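Local coordinates for protein fatty acyl CoA synthetase FADD13 (FATTY-ACYL-CoA SYNTHETASE) (Mycobacterium tuberculosis, PDB 3R44) that belongs to the ANL superfamily of AMP-binding enzymes, pairing a large N-terminal part with a smaller C-terminal domain, at residues G395-I400 / N422-E427. Sequence-based numbering, arbitrary orientation.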
loop_
_atom_site.group_PDB
_atom_site.type_symbol
_atom_site.label_atom_id
_atom_site.label_comp_id
_atom_site.label_asym_id
_atom_site.label_seq_id
_atom_site.Cartn_x
_atom_site.Cartn_y
_atom_site.Cartn_z
ATOM N N GLY A 395 13.332 -5.641 -5.114
ATOM C CA GLY A 395 13.956 -4.585 -5.871
ATOM C C GLY A 395 14.321 -3.394 -4.995
ATOM O O GLY A 395 14.887 -2.405 -5.475
ATOM N N ASP A 396 13.979 -3.481 -3.704
ATOM C CA ASP A 396 14.290 -2.407 -2.761
ATOM C C ASP A 396 15.571 -2.797 -2.036
ATOM O O ASP A 396 15.829 -3.986 -1.800
ATOM C CB ASP A 396 13.156 -2.245 -1.746
ATOM C CG ASP A 396 11.838 -1.761 -2.356
ATOM O OD1 ASP A 396 11.768 -1.220 -3.492
ATOM O OD2 ASP A 396 10.826 -1.964 -1.666
ATOM N N ILE A 397 16.415 -1.829 -1.696
ATOM C CA ILE A 397 17.657 -2.107 -1.025
ATOM C C ILE A 397 17.520 -1.700 0.442
ATOM O O ILE A 397 16.921 -0.643 0.758
ATOM C CB ILE A 397 18.824 -1.312 -1.647
ATOM C CG1 ILE A 397 18.961 -1.619 -3.140
ATOM C CG2 ILE A 397 20.155 -1.567 -0.872
ATOM C CD1 ILE A 397 19.036 -3.101 -3.490
ATOM N N GLY A 398 18.113 -2.469 1.331
ATOM C CA GLY A 398 18.075 -2.051 2.714
ATOM C C GLY A 398 19.156 -2.710 3.551
ATOM O O GLY A 398 20.050 -3.354 3.042
ATOM N N GLU A 399 19.050 -2.517 4.851
ATOM C CA GLU A 399 20.026 -3.056 5.794
ATOM C C GLU A 399 19.269 -3.571 7.001
ATOM O O GLU A 399 18.422 -2.868 7.512
ATOM C CB GLU A 399 21.015 -1.970 6.257
ATOM C CG GLU A 399 22.132 -2.556 7.151
ATOM C CD GLU A 399 23.332 -1.599 7.362
ATOM O OE1 GLU A 399 23.342 -0.488 6.775
ATOM O OE2 GLU A 399 24.280 -1.980 8.094
ATOM N N ILE A 400 19.597 -4.765 7.472
ATOM C CA ILE A 400 19.019 -5.320 8.673
ATOM C C ILE A 400 20.123 -5.264 9.718
ATOM O O ILE A 400 21.185 -5.856 9.525
ATOM C CB ILE A 400 18.456 -6.727 8.455
ATOM C CG1 ILE A 400 17.441 -6.717 7.305
ATOM C CG2 ILE A 400 17.824 -7.285 9.745
ATOM C CD1 ILE A 400 16.901 -8.098 6.939
ATOM N N ASN A 422 22.292 -1.150 -13.250
ATOM C CA ASN A 422 21.413 -0.604 -12.220
ATOM C C ASN A 422 22.211 0.170 -11.199
ATOM O O ASN A 422 23.174 -0.344 -10.679
ATOM C CB ASN A 422 20.676 -1.722 -11.488
ATOM C CG ASN A 422 19.607 -2.378 -12.337
ATOM O OD1 ASN A 422 19.376 -1.982 -13.481
ATOM N ND2 ASN A 422 18.956 -3.389 -11.787
ATOM N N VAL A 423 21.770 1.384 -10.890
ATOM C CA VAL A 423 22.418 2.239 -9.929
ATOM C C VAL A 423 21.352 2.720 -8.956
ATOM O O VAL A 423 20.341 3.322 -9.393
ATOM C CB VAL A 423 23.029 3.475 -10.665
ATOM C CG1 VAL A 423 23.732 4.345 -9.752
ATOM C CG2 VAL A 423 23.972 3.018 -11.760
ATOM N N TYR A 424 21.535 2.481 -7.659
ATOM C CA TYR A 424 20.582 3.026 -6.702
ATOM C C TYR A 424 21.143 4.338 -6.096
ATOM O O TYR A 424 22.333 4.435 -5.719
ATOM C CB TYR A 424 20.165 2.067 -5.570
ATOM C CG TYR A 424 19.282 0.887 -5.930
ATOM C CD1 TYR A 424 17.889 0.944 -5.782
ATOM C CD2 TYR A 424 19.852 -0.291 -6.370
ATOM C CE1 TYR A 424 17.081 -0.191 -6.072
ATOM C CE2 TYR A 424 19.081 -1.415 -6.675
ATOM C CZ TYR A 424 17.684 -1.372 -6.527
ATOM O OH TYR A 424 16.890 -2.515 -6.825
ATOM N N PRO A 425 20.277 5.338 -5.987
ATOM C CA PRO A 425 20.691 6.657 -5.540
ATOM C C PRO A 425 21.341 6.667 -4.169
ATOM O O PRO A 425 22.269 7.439 -3.979
ATOM C CB PRO A 425 19.368 7.410 -5.468
ATOM C CG PRO A 425 18.608 6.853 -6.556
ATOM C CD PRO A 425 18.874 5.383 -6.426
ATOM N N ALA A 426 20.894 5.822 -3.233
ATOM C CA ALA A 426 21.417 5.830 -1.862
ATOM C C ALA A 426 22.890 5.486 -1.839
ATOM O O ALA A 426 23.617 5.967 -0.993
ATOM C CB ALA A 426 20.644 4.845 -0.925
ATOM N N GLU A 427 23.329 4.688 -2.807
ATOM C CA GLU A 427 24.732 4.255 -2.879
ATOM C C GLU A 427 25.629 5.483 -3.083
ATOM O O GLU A 427 26.689 5.616 -2.461
ATOM C CB GLU A 427 24.922 3.253 -4.031
ATOM C CG GLU A 427 23.947 2.066 -4.000
ATOM C CD GLU A 427 24.208 1.048 -5.144
ATOM O OE1 GLU A 427 25.228 0.313 -5.024
ATOM O OE2 GLU A 427 23.406 0.983 -6.132
#
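I397 lies on the ring of Y424, while the phenol end of that ring reaches the backbone carbonyl of G395. The aliphatic contact is of CH-pi type: I397 CG1 sits 3.4 Å from the ring centroid and 6° off its normal, almost exactly over the middle of one face. The methyl CD1 follows toward the phenol side, 3.6 Å from Y424 CE2. With CG1 beside the backbone N of I397 (chi1 -57°), the longer branch is the one laid over the ring. I397 was modelled in two conformers, so this overlap describes one of them.

The polar contact is made at the ring edge. Y424 OH donates to G395 O, which lies near the ring plane, but the separation of 2.4 Å is very short and its exact length is doubtful. G395, with a positive phi, stands at the corner between strands 391-394 and 396-400, where the sequence T394-G395-D396 forms the TGD motif of AMP-binding enzymes. Strand 396-400 pairs antiparallel with 406-410, and the chain then runs through 416-418 and 421-423 to helix 425-432. By analogy with other ANL enzymes, the tyrosine probably links the large N-terminal part to the beginning of the small C-terminal domain. The side chain of D396 leaves the backbone away from 422-427; OD2 is hydrogen-bonded to Y315 OH and forms a salt bridge with R411, and OD1 accepts from L412 N.

Two hydrogen bonds within 422-427 join Y424 to E427 of helix 425-432. Y424 N donates to E427 OE2 at 2.8 Å, meeting the carboxylate on its anti side, while E427 N returns a bond to Y424 O at 3.1 Å. The same OE2 lies in the ring plane at its edge, 3.8 Å from Y424 CD2. One residue before E427, A426 N is bonded to D410 OD2 on strand 406-410.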